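Sulfur oxidation protein SOXB (Thermus thermophilus, PDB 2WDD) hydrolyses the sulfur-sulfur bond of cysteine S-thiosulfonate in the Sox sulfur-oxidation pathway, using a pair of manganese ions. Local coordinates at residues M47-I53 with Y372-L377; L52-K56 with D477-P481; T425-E431 with A506-R510. All blocks are in the same frame, centred on the assembly; numbering follows the deposited sequence.

Overall arrangement
The chain first passes through strand 29-34 and the metal ligands D36 and H38, then enters the long loop before helix 67-74. That loop carries M47-I53 and L52-K56, which share L52 and I53. Contact 1 closes a loop of 318 residues by joining M47-I53 to Y372-L377, ahead of helix 380-392. Contact 2 reaches further, to the turn after strand 472-476. Contact 3 opens after contact 1 has closed and ties the end of helix 418-425 to strand 501-507. It and contact 2 cross, because L52-K56 precedes contact 3 and D477-P481 falls between its segments. Contact 3 lies within the C-terminal domain of the 5'-nucleotidase family.

Contact 1. Residues M47-I53 with Y372-L377; sequences MEPPNLI and YKRDTL
Two irregular segments near the dimanganese site pair here, M47-I53 from the loop after strand 29-34 and Y372-L377 from the loop before helix 380-392. T376 makes the central polar link. Its OG1 accepts from I53 N at 2.9 Å, and its backbone N donates to N51 O at 3.1 Å. That donor stands above the carbonyl plane of N51, 42° out of it. N51 ND2, which also bonds to R556 O, gives a nearly straight bond to D375 OD1 at 2.8 Å, on the syn side of the carboxylate. The amide and carboxylate planes are 85° apart. D375 OD2 accepts from L377 N in an Asx turn and also bonds to Y555 and Y378 N. At the other end, M47 CE sits over one face of the Y372 ring, 4.0 Å from its centroid. The M47 chain is extended through chi2 and bends at chi3 (87°), which turns the methyl onto the ring. A water donates to M47 O and R374 O. In the R374 conformer given, P49 CG lies over the rim of one guanidinium face, and P49 CD is 3.8 Å from R374 NH2. In this conformer R374 NH1 also pairs with D465, and the side chain is about 4 Å from that of the metal ligand H288. Both oxygens of D375 accept, which fixes the carboxylate and probably favours its charged form in this buried setting.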
ATOM      1  N   MET A  47       1.776   9.472   6.667  1.00  7.57           N
ATOM      2  CA  MET A  47       2.673  10.355   5.938  1.00  7.22           C
ATOM      3  C   MET A  47       3.241   9.677   4.701  1.00 10.25           C
ATOM      4  O   MET A  47       3.634   8.509   4.744  1.00 10.71           O
ATOM      5  CB  MET A  47       3.830  10.768   6.850  1.00  8.23           C
ATOM      6  CG  MET A  47       4.741  11.819   6.236  1.00  9.00           C
ATOM      7  SD  MET A  47       6.139  12.195   7.311  1.00 10.57           S
ATOM      8  CE  MET A  47       7.258  10.917   6.754  1.00  9.19           C
ATOM      9  N   GLU A  48       3.338  10.436   3.610  1.00  7.69           N
ATOM     10  CA  GLU A  48       3.966   9.923   2.404  1.00  7.59           C
ATOM     11  C   GLU A  48       5.467   9.781   2.627  1.00  9.31           C
ATOM     12  O   GLU A  48       6.042  10.380   3.538  1.00  9.58           O
ATOM     13  CB  GLU A  48       3.683  10.836   1.206  1.00  8.60           C
ATOM     14  CG  GLU A  48       2.200  10.872   0.853  1.00  9.63           C
ATOM     15  CD  GLU A  48       1.672   9.511   0.412  1.00 15.63           C
ATOM     16  OE1 GLU A  48       2.315   8.856  -0.434  1.00 14.07           O
ATOM     17  OE2 GLU A  48       0.638   9.073   0.953  1.00 12.52           O
ATOM     18  N   PRO A  49       6.132   8.980   1.784  1.00  7.01           N
ATOM     19  CA  PRO A  49       7.563   8.734   1.972  1.00  6.05           C
ATOM     20  C   PRO A  49       8.423   9.960   1.767  1.00  8.96           C
ATOM     21  O   PRO A  49       8.201  10.733   0.836  1.00  9.00           O
ATOM     22  CB  PRO A  49       7.902   7.719   0.876  1.00  7.25           C
ATOM     23  CG  PRO A  49       6.797   7.832  -0.137  1.00 11.00           C
ATOM     24  CD  PRO A  49       5.564   8.182   0.683  1.00  7.77           C
ATOM     25  N   PRO A  50       9.479  10.095   2.566  1.00  7.15           N
ATOM     26  CA  PRO A  50      10.400  11.208   2.328  1.00  7.76           C
ATOM     27  C   PRO A  50      11.268  10.940   1.083  1.00 10.56           C
ATOM     28  O   PRO A  50      11.788  11.884   0.478  1.00 10.53           O
ATOM     29  CB  PRO A  50      11.263  11.254   3.599  1.00 10.52           C
ATOM     30  CG  PRO A  50      10.568  10.406   4.603  1.00 14.64           C
ATOM     31  CD  PRO A  50       9.675   9.445   3.872  1.00  9.33           C
ATOM     32  N   ASN A  51      11.424   9.669   0.697  1.00  8.11           N
ATOM     33  CA  ASN A  51      12.227   9.350  -0.489  1.00  8.30           C
ATOM     34  C   ASN A  51      11.590   8.239  -1.291  1.00 10.21           C
ATOM     35  O   ASN A  51      11.079   7.263  -0.718  1.00  9.41           O
ATOM     36  CB  ASN A  51      13.637   8.875  -0.123  1.00  7.54           C
ATOM     37  CG  ASN A  51      14.376   9.863   0.743  1.00 10.03           C
ATOM     38  OD1 ASN A  51      15.073  10.754   0.241  1.00 10.74           O
ATOM     39  ND2 ASN A  51      14.230   9.714   2.057  1.00  9.82           N
ATOM     40  N   LEU A  52      11.641   8.409  -2.611  1.00  8.69           N
ATOM     41  CA  LEU A  52      11.231   7.385  -3.576  1.00  8.24           C
ATOM     42  C   LEU A  52      12.365   7.388  -4.600  1.00 13.21           C
ATOM     43  O   LEU A  52      12.284   8.023  -5.653  1.00 13.81           O
ATOM     44  CB  LEU A  52       9.885   7.695  -4.222  1.00  8.25           C
ATOM     45  CG  LEU A  52       8.655   7.469  -3.334  1.00 11.37           C
ATOM     46  CD1 LEU A  52       7.402   7.997  -4.048  1.00 11.84           C
ATOM     47  CD2 LEU A  52       8.509   5.968  -3.041  1.00 13.15           C
ATOM     48  N   ILE A  53      13.459   6.742  -4.222  1.00 10.57           N
ATOM     49  CA  ILE A  53      14.668   6.724  -5.027  1.00 11.17           C
ATOM     50  C   ILE A  53      14.516   5.887  -6.281  1.00 16.03           C
ATOM     51  O   ILE A  53      13.974   4.785  -6.250  1.00 14.94           O
ATOM     52  CB  ILE A  53      15.856   6.271  -4.176  1.00 13.74           C
ATOM     53  CG1 ILE A  53      16.064   7.250  -3.024  1.00 14.41           C
ATOM     54  CG2 ILE A  53      17.115   6.086  -5.022  1.00 13.50           C
ATOM     55  CD1 ILE A  53      16.899   6.686  -1.880  1.00 15.37           C
ATOM     56  N   TYR A 372       7.335   7.046  11.390  1.00  8.96           N
ATOM     57  CA  TYR A 372       6.782   6.859  10.047  1.00  7.93           C
ATOM     58  C   TYR A 372       7.370   5.576   9.472  1.00 10.59           C
ATOM     59  O   TYR A 372       8.428   5.114   9.909  1.00  9.67           O
ATOM     60  CB  TYR A 372       7.086   8.059   9.131  1.00  8.13           C
ATOM     61  CG  TYR A 372       8.562   8.334   8.927  1.00  8.33           C
ATOM     62  CD1 TYR A 372       9.242   7.808   7.832  1.00  9.66           C
ATOM     63  CD2 TYR A 372       9.282   9.115   9.829  1.00  9.06           C
ATOM     64  CE1 TYR A 372      10.583   8.094   7.612  1.00  9.11           C
ATOM     65  CE2 TYR A 372      10.620   9.383   9.634  1.00  9.62           C
ATOM     66  CZ  TYR A 372      11.281   8.845   8.540  1.00 10.73           C
ATOM     67  OH  TYR A 372      12.614   9.116   8.329  1.00 12.08           O
ATOM     68  N   LYS A 373       6.672   5.014   8.493  1.00  8.23           N
ATOM     69  CA  LYS A 373       7.052   3.743   7.898  1.00  8.39           C
ATOM     70  C   LYS A 373       7.551   3.795   6.460  1.00  9.79           C
ATOM     71  O   LYS A 373       8.496   3.097   6.099  1.00  9.99           O
ATOM     72  CB  LYS A 373       5.840   2.797   7.934  1.00 10.23           C
ATOM     73  CG  LYS A 373       6.009   1.529   7.093  1.00 11.58           C
ATOM     74  CD  LYS A 373       6.868   0.512   7.840  1.00 10.37           C
ATOM     75  CE  LYS A 373       7.199  -0.716   6.985  1.00 11.77           C
ATOM     76  NZ  LYS A 373       7.697  -1.828   7.856  1.00  9.91           N
ATOM     77  N   ARG A 374       6.894   4.583   5.616  1.00  8.66           N
ATOM     78  CA  ARG A 374       7.232   4.600   4.199  0.50  8.07           C
ATOM     79  C   ARG A 374       8.492   5.358   3.816  1.00 10.05           C
ATOM     80  O   ARG A 374       8.706   6.484   4.264  1.00  9.58           O
ATOM     81  CB  ARG A 374       6.045   5.080   3.366  0.50  8.85           C
ATOM     82  CG  ARG A 374       4.836   4.154   3.419  0.50 14.14           C
ATOM     83  CD  ARG A 374       4.280   3.906   2.026  0.50 21.78           C
ATOM     84  NE  ARG A 374       5.340   3.616   1.065  0.50 20.96           N
ATOM     85  CZ  ARG A 374       5.368   4.081  -0.181  0.50 30.47           C
ATOM     86  NH1 ARG A 374       6.372   3.761  -0.983  0.50 23.47           N
ATOM     87  NH2 ARG A 374       4.383   4.842  -0.634  0.50 19.47           N
ATOM     88  N   ASP A 375       9.307   4.724   2.972  1.00  7.64           N
ATOM     89  CA  ASP A 375      10.544   5.306   2.458  1.00  6.38           C
ATOM     90  C   ASP A 375      11.243   4.240   1.625  1.00  8.94           C
ATOM     91  O   ASP A 375      11.099   3.052   1.895  1.00  8.83           O
ATOM     92  CB  ASP A 375      11.485   5.735   3.592  1.00  8.49           C
ATOM     93  CG  ASP A 375      12.700   6.501   3.076  1.00 12.68           C
ATOM     94  OD1 ASP A 375      12.485   7.634   2.604  1.00 11.25           O
ATOM     95  OD2 ASP A 375      13.838   5.960   3.057  1.00 10.78           O
ATOM     96  N   THR A 376      12.066   4.638   0.666  1.00  7.81           N
ATOM     97  CA  THR A 376      12.790   3.602  -0.077  1.00  6.87           C
ATOM     98  C   THR A 376      13.694   2.777   0.843  1.00  9.95           C
ATOM     99  O   THR A 376      13.822   1.560   0.672  1.00  9.27           O
ATOM    100  CB  THR A 376      13.659   4.238  -1.174  1.00 11.05           C
ATOM    101  OG1 THR A 376      12.829   4.997  -2.054  1.00 10.59           O
ATOM    102  CG2 THR A 376      14.410   3.154  -1.976  1.00 10.68           C
ATOM    103  N   LEU A 377      14.378   3.452   1.765  1.00  9.09           N
ATOM    104  CA  LEU A 377      15.447   2.832   2.523  1.00  9.42           C
ATOM    105  C   LEU A 377      15.381   2.740   4.029  1.00 11.69           C
ATOM    106  O   LEU A 377      16.008   1.846   4.617  1.00 10.64           O
ATOM    107  CB  LEU A 377      16.762   3.559   2.191  1.00  9.60           C
ATOM    108  CG  LEU A 377      17.109   3.650   0.702  1.00 12.21           C
ATOM    109  CD1 LEU A 377      18.320   4.562   0.523  1.00 12.79           C
ATOM    110  CD2 LEU A 377      17.394   2.254   0.141  1.00 13.83           C
TER
HETATM  111  O   HOH W   1       6.415   7.691   5.704  1.00 13.01           O

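Contact 2. Residues L52-K56 with D477-P481; sequences LIAPK and DPDAP
The D479 and K56 side chains cross at about a right angle. D479 OD1 accepts from K56 N at 2.9 Å through its syn lone pair, and the bond is nearly straight at 168°. The CG of D479 is anti to its own carbonyl carbon (chi1 -62°), which carries the carboxylate across to L52-K56. The aliphatic part of K56 lies against the same group. K56 CG is 3.5 Å from D479 OD1, and K56 CD is 3.7 Å from D479 OD2. The ammonium extends past the carboxylate, with K56 NZ 5.3 Å from D479 OD2, too far for a salt bridge. The charge of D479 is instead met by R553, which pairs with OD2 and also bonds to A54 O. P55 comes in alongside, its CA 3.4 Å from D479 OD1. Deeper in the contact, I53 and P478 also cross at about a right angle. I53 CG2 touches P478 CB and CG, 4.1 Å from CG, and V550 of strand 548-550 touches both residues. Within D477-P481, D477 OD1 accepts from D479 N at 3.0 Å. This is an Asx turn within a type I beta turn from D477 to A480. The beta turn follows strand 472-476, and the loop before helix 67-74 packs against it.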
ATOM      1  N   LEU A  52      11.641   8.409  -2.611  1.00  8.69           N
ATOM      2  CA  LEU A  52      11.231   7.385  -3.576  1.00  8.24           C
ATOM      3  C   LEU A  52      12.365   7.388  -4.600  1.00 13.21           C
ATOM      4  O   LEU A  52      12.284   8.023  -5.653  1.00 13.81           O
ATOM      5  CB  LEU A  52       9.885   7.695  -4.222  1.00  8.25           C
ATOM      6  CG  LEU A  52       8.655   7.469  -3.334  1.00 11.37           C
ATOM      7  CD1 LEU A  52       7.402   7.997  -4.048  1.00 11.84           C
ATOM      8  CD2 LEU A  52       8.509   5.968  -3.041  1.00 13.15           C
ATOM      9  N   ILE A  53      13.459   6.742  -4.222  1.00 10.57           N
ATOM     10  CA  ILE A  53      14.668   6.724  -5.027  1.00 11.17           C
ATOM     11  C   ILE A  53      14.516   5.887  -6.281  1.00 16.03           C
ATOM     12  O   ILE A  53      13.974   4.785  -6.250  1.00 14.94           O
ATOM     13  CB  ILE A  53      15.856   6.271  -4.176  1.00 13.74           C
ATOM     14  CG1 ILE A  53      16.064   7.250  -3.024  1.00 14.41           C
ATOM     15  CG2 ILE A  53      17.115   6.086  -5.022  1.00 13.50           C
ATOM     16  CD1 ILE A  53      16.899   6.686  -1.880  1.00 15.37           C
ATOM     17  N   ALA A  54      15.031   6.412  -7.387  1.00 15.30           N
ATOM     18  CA  ALA A  54      14.947   5.721  -8.660  1.00 15.09           C
ATOM     19  C   ALA A  54      16.235   5.921  -9.424  1.00 16.47           C
ATOM     20  O   ALA A  54      16.950   6.886  -9.191  1.00 14.23           O
ATOM     21  CB  ALA A  54      13.804   6.274  -9.468  1.00 16.19           C
ATOM     22  N   PRO A  55      16.535   5.010 -10.361  1.00 15.48           N
ATOM     23  CA  PRO A  55      17.715   5.248 -11.190  1.00 15.80           C
ATOM     24  C   PRO A  55      17.372   6.431 -12.096  1.00 19.30           C
ATOM     25  O   PRO A  55      16.197   6.751 -12.298  1.00 17.00           O
ATOM     26  CB  PRO A  55      17.822   3.963 -12.019  1.00 17.72           C
ATOM     27  CG  PRO A  55      16.429   3.465 -12.116  1.00 22.26           C
ATOM     28  CD  PRO A  55      15.737   3.864 -10.835  1.00 17.97           C
ATOM     29  N   LYS A  56      18.394   7.095 -12.612  1.00 17.10           N
ATOM     30  CA  LYS A  56      18.192   8.288 -13.421  1.00 17.92           C
ATOM     31  C   LYS A  56      17.049   8.292 -14.447  1.00 24.05           C
ATOM     32  O   LYS A  56      16.220   9.198 -14.446  1.00 23.31           O
ATOM     33  CB  LYS A  56      19.521   8.788 -13.995  1.00 19.39           C
ATOM     34  CG  LYS A  56      20.454   9.302 -12.909  1.00 22.98           C
ATOM     35  CD  LYS A  56      21.848   9.648 -13.426  1.00 25.71           C
ATOM     36  CE  LYS A  56      22.171   8.919 -14.713  1.00 28.73           C
ATOM     37  NZ  LYS A  56      23.480   9.391 -15.245  1.00 20.77           N
ATOM     38  N   ASP A 477      24.334   2.940  -4.444  1.00 12.55           N
ATOM     39  CA  ASP A 477      24.461   3.714  -5.672  1.00 11.93           C
ATOM     40  C   ASP A 477      23.432   3.158  -6.637  1.00 14.66           C
ATOM     41  O   ASP A 477      23.674   2.161  -7.309  1.00 13.87           O
ATOM     42  CB  ASP A 477      25.857   3.613  -6.295  1.00 14.14           C
ATOM     43  CG  ASP A 477      25.986   4.467  -7.549  1.00 20.79           C
ATOM     44  OD1 ASP A 477      24.951   4.982  -8.027  1.00 22.56           O
ATOM     45  OD2 ASP A 477      27.112   4.618  -8.067  1.00 28.33           O
ATOM     46  N   PRO A 478      22.245   3.766  -6.678  1.00 11.85           N
ATOM     47  CA  PRO A 478      21.167   3.267  -7.526  1.00 11.98           C
ATOM     48  C   PRO A 478      21.524   3.157  -9.009  1.00 16.38           C
ATOM     49  O   PRO A 478      20.973   2.315  -9.725  1.00 17.68           O
ATOM     50  CB  PRO A 478      20.038   4.281  -7.306  1.00 14.03           C
ATOM     51  CG  PRO A 478      20.709   5.507  -6.823  1.00 18.63           C
ATOM     52  CD  PRO A 478      21.905   5.048  -6.035  1.00 13.79           C
ATOM     53  N   ASP A 479      22.465   3.980  -9.462  1.00 13.82           N
ATOM     54  CA  ASP A 479      22.844   3.992 -10.870  1.00 13.43           C
ATOM     55  C   ASP A 479      23.976   3.034 -11.243  1.00 18.93           C
ATOM     56  O   ASP A 479      24.323   2.915 -12.421  1.00 18.67           O
ATOM     57  CB  ASP A 479      23.188   5.411 -11.314  1.00 14.24           C
ATOM     58  CG  ASP A 479      22.009   6.357 -11.185  1.00 18.15           C
ATOM     59  OD1 ASP A 479      20.951   6.056 -11.774  1.00 19.56           O
ATOM     60  OD2 ASP A 479      22.160   7.403 -10.523  1.00 22.50           O
ATOM     61  N   ALA A 480      24.547   2.354 -10.254  1.00 15.84           N
ATOM     62  CA  ALA A 480      25.625   1.407 -10.522  1.00 14.93           C
ATOM     63  C   ALA A 480      25.063   0.129 -11.140  1.00 19.33           C
ATOM     64  O   ALA A 480      23.868  -0.146 -11.055  1.00 18.58           O
ATOM     65  CB  ALA A 480      26.394   1.094  -9.241  1.00 15.36           C
ATOM     66  N   PRO A 481      25.928  -0.669 -11.781  1.00 17.41           N
ATOM     67  CA  PRO A 481      25.462  -1.916 -12.389  1.00 17.95           C
ATOM     68  C   PRO A 481      25.057  -2.903 -11.311  1.00 19.73           C
ATOM     69  O   PRO A 481      25.529  -2.821 -10.173  1.00 16.80           O
ATOM     70  CB  PRO A 481      26.719  -2.457 -13.092  1.00 20.14           C
ATOM     71  CG  PRO A 481      27.658  -1.327 -13.201  1.00 24.42           C
ATOM     72  CD  PRO A 481      27.348  -0.394 -12.062  1.00 19.61           C
TER

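Contact 3. Residues T425-E431 with A506-R510; sequences TGFTYPE and AYGGR
F427 packs closely on G508, whose CA lies over one face of the phenyl ring, 3.9 Å from the centroid. G508 has a positive phi, and a CB there would clash with F427 CZ, so the close fit depends on glycine. F427 CE2 reaches the edge of the Y507 ring, 3.8 Å from Y507 CE1, with the ring planes at 89°. Y507 CG lies between the backbone N and the carbonyl carbon (chi1 73°), which brings the ring beside F427 and T425. T425 CG2 is 3.8 Å from Y507 OH. Were F427 replaced by an alanine, G508 CA and the Y507 edge would probably lose their aromatic partner, with a gap between the segments.

The other side is looser, bridged by water without direct hydrogen bonds. One water donates to Y429 O and E431 O, both at 2.7 Å, and accepts from G508 N. A second donates to G508 O and lies 2.6 Å from Y429 OH, which also bonds to H226. Near the manganese ligand H163, the loop leading into strand 431-438 here meets the end of strand 501-507, its antiparallel neighbour in the C-terminal domain's mixed sheet.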
ATOM      1  N   THR A 425       2.298  -4.326  11.723  1.00  8.27           N
ATOM      2  CA  THR A 425       2.841  -5.679  11.666  1.00  8.54           C
ATOM      3  C   THR A 425       1.796  -6.781  11.598  1.00 11.68           C
ATOM      4  O   THR A 425       2.103  -7.952  11.887  1.00 10.39           O
ATOM      5  CB  THR A 425       3.784  -5.951  12.873  1.00 11.42           C
ATOM      6  OG1 THR A 425       3.027  -5.945  14.094  1.00 10.97           O
ATOM      7  CG2 THR A 425       4.909  -4.918  12.963  1.00 10.99           C
ATOM      8  N   GLY A 426       0.575  -6.410  11.225  1.00 10.32           N
ATOM      9  CA  GLY A 426      -0.538  -7.336  11.142  1.00 10.17           C
ATOM     10  C   GLY A 426      -0.516  -8.282   9.958  1.00 11.80           C
ATOM     11  O   GLY A 426      -1.482  -8.335   9.181  1.00 11.56           O
ATOM     12  N   PHE A 427       0.589  -9.003   9.790  1.00  8.75           N
ATOM     13  CA  PHE A 427       0.688 -10.062   8.782  1.00  7.81           C
ATOM     14  C   PHE A 427      -0.067 -11.258   9.355  1.00 12.84           C
ATOM     15  O   PHE A 427      -0.024 -11.495  10.560  1.00 11.51           O
ATOM     16  CB  PHE A 427       2.140 -10.552   8.654  1.00  8.88           C
ATOM     17  CG  PHE A 427       3.093  -9.527   8.112  1.00  9.59           C
ATOM     18  CD1 PHE A 427       3.476  -9.557   6.773  1.00 11.17           C
ATOM     19  CD2 PHE A 427       3.659  -8.575   8.949  1.00 12.22           C
ATOM     20  CE1 PHE A 427       4.392  -8.626   6.261  1.00 11.91           C
ATOM     21  CE2 PHE A 427       4.559  -7.631   8.448  1.00 14.00           C
ATOM     22  CZ  PHE A 427       4.898  -7.636   7.103  1.00 11.51           C
ATOM     23  N   THR A 428      -0.653 -12.086   8.498  1.00 10.75           N
ATOM     24  CA  THR A 428      -1.261 -13.315   9.010  1.00 10.31           C
ATOM     25  C   THR A 428      -0.137 -14.315   9.317  1.00 13.33           C
ATOM     26  O   THR A 428      -0.398 -15.388   9.878  1.00 13.28           O
ATOM     27  CB  THR A 428      -2.236 -13.940   8.004  1.00 12.55           C
ATOM     28  OG1 THR A 428      -1.572 -14.105   6.749  1.00 10.73           O
ATOM     29  CG2 THR A 428      -3.518 -13.092   7.862  1.00 11.38           C
ATOM     30  N   TYR A 429       1.091 -13.985   8.904  1.00 10.82           N
ATOM     31  CA  TYR A 429       2.292 -14.801   9.157  1.00 10.67           C
ATOM     32  C   TYR A 429       3.316 -13.861   9.789  1.00 12.79           C
ATOM     33  O   TYR A 429       4.284 -13.465   9.157  1.00 12.07           O
ATOM     34  CB  TYR A 429       2.857 -15.411   7.866  1.00 11.02           C
ATOM     35  CG  TYR A 429       3.007 -14.462   6.688  1.00  9.45           C
ATOM     36  CD1 TYR A 429       4.262 -14.048   6.258  1.00 11.17           C
ATOM     37  CD2 TYR A 429       1.887 -14.030   5.975  1.00  9.92           C
ATOM     38  CE1 TYR A 429       4.406 -13.200   5.164  1.00 11.22           C
ATOM     39  CE2 TYR A 429       2.021 -13.159   4.886  1.00 10.59           C
ATOM     40  CZ  TYR A 429       3.276 -12.776   4.473  1.00 14.60           C
ATOM     41  OH  TYR A 429       3.410 -11.934   3.392  1.00 14.41           O
ATOM     42  N   PRO A 430       3.064 -13.444  11.035  1.00 10.85           N
ATOM     43  CA  PRO A 430       3.857 -12.409  11.717  1.00 10.47           C
ATOM     44  C   PRO A 430       5.083 -12.903  12.469  1.00 13.92           C
ATOM     45  O   PRO A 430       5.741 -12.133  13.169  1.00 12.99           O
ATOM     46  CB  PRO A 430       2.851 -11.848  12.719  1.00 12.15           C
ATOM     47  CG  PRO A 430       2.093 -13.093  13.147  1.00 16.39           C
ATOM     48  CD  PRO A 430       1.931 -13.897  11.869  1.00 12.31           C
ATOM     49  N   GLU A 431       5.404 -14.178  12.317  1.00 12.45           N
ATOM     50  CA  GLU A 431       6.532 -14.748  13.033  1.00 11.83           C
ATOM     51  C   GLU A 431       7.855 -14.024  12.852  1.00 13.11           C
ATOM     52  O   GLU A 431       8.279 -13.740  11.731  1.00 11.64           O
ATOM     53  CB  GLU A 431       6.698 -16.219  12.667  1.00 13.76           C
ATOM     54  CG  GLU A 431       5.549 -17.098  13.148  1.00 20.99           C
ATOM     55  CD  GLU A 431       4.360 -17.127  12.187  1.00 39.31           C
ATOM     56  OE1 GLU A 431       4.410 -16.464  11.124  1.00 21.16           O
ATOM     57  OE2 GLU A 431       3.374 -17.831  12.496  1.00 35.47           O
ATOM     58  N   ALA A 506      14.425 -11.620  11.304  1.00  9.51           N
ATOM     59  CA  ALA A 506      13.606 -11.125  10.196  1.00  9.49           C
ATOM     60  C   ALA A 506      12.170 -11.526  10.422  1.00 11.34           C
ATOM     61  O   ALA A 506      11.901 -12.548  11.045  1.00 11.01           O
ATOM     62  CB  ALA A 506      14.096 -11.709   8.871  1.00 10.54           C
ATOM     63  N   TYR A 507      11.244 -10.742   9.882  1.00  9.44           N
ATOM     64  CA  TYR A 507       9.834 -11.089   9.942  1.00  8.43           C
ATOM     65  C   TYR A 507       9.168 -10.526   8.684  1.00 12.84           C
ATOM     66  O   TYR A 507       9.705  -9.610   8.045  1.00 11.98           O
ATOM     67  CB  TYR A 507       9.161 -10.518  11.205  1.00  9.32           C
ATOM     68  CG  TYR A 507       8.944  -9.024  11.170  1.00  9.74           C
ATOM     69  CD1 TYR A 507       7.713  -8.501  10.789  1.00 11.13           C
ATOM     70  CD2 TYR A 507       9.936  -8.136  11.585  1.00 10.71           C
ATOM     71  CE1 TYR A 507       7.481  -7.148  10.770  1.00 12.53           C
ATOM     72  CE2 TYR A 507       9.720  -6.755  11.540  1.00 11.48           C
ATOM     73  CZ  TYR A 507       8.473  -6.278  11.140  1.00 14.63           C
ATOM     74  OH  TYR A 507       8.189  -4.930  11.105  1.00 15.09           O
ATOM     75  N   GLY A 508       8.031 -11.103   8.317  1.00 10.73           N
ATOM     76  CA  GLY A 508       7.248 -10.641   7.172  1.00 11.21           C
ATOM     77  C   GLY A 508       7.771 -10.994   5.791  1.00 15.11           C
ATOM     78  O   GLY A 508       7.348 -10.381   4.796  1.00 14.52           O
ATOM     79  N   GLY A 509       8.649 -11.992   5.696  1.00 12.08           N
ATOM     80  CA  GLY A 509       9.212 -12.384   4.420  1.00 12.07           C
ATOM     81  C   GLY A 509       9.716 -13.813   4.400  1.00 14.78           C
ATOM     82  O   GLY A 509       9.179 -14.679   5.096  1.00 15.12           O
ATOM     83  N   ARG A 510      10.749 -14.051   3.602  1.00 13.08           N
ATOM     84  CA  ARG A 510      11.312 -15.386   3.416  1.00 12.80           C
ATOM     85  C   ARG A 510      12.804 -15.479   3.685  1.00 15.84           C
ATOM     86  O   ARG A 510      13.430 -16.486   3.361  1.00 14.97           O
ATOM     87  CB  ARG A 510      11.111 -15.817   1.961  1.00 14.22           C
ATOM     88  CG  ARG A 510       9.690 -16.096   1.607  1.00 16.91           C
ATOM     89  CD  ARG A 510       9.566 -16.357   0.122  1.00 17.65           C
ATOM     90  NE  ARG A 510       8.192 -16.646  -0.213  1.00 19.34           N
ATOM     91  CZ  ARG A 510       7.800 -17.145  -1.375  1.00 24.80           C
ATOM     92  NH1 ARG A 510       8.692 -17.419  -2.319  1.00 15.52           N
ATOM     93  NH2 ARG A 510       6.515 -17.385  -1.573  1.00 16.91           N
TER
HETATM   94  O   HOH W   2       6.999 -13.471   9.357  1.00 12.89           O
HETATM   95  O   HOH W   3       5.262 -10.156   3.263  1.00 20.97           O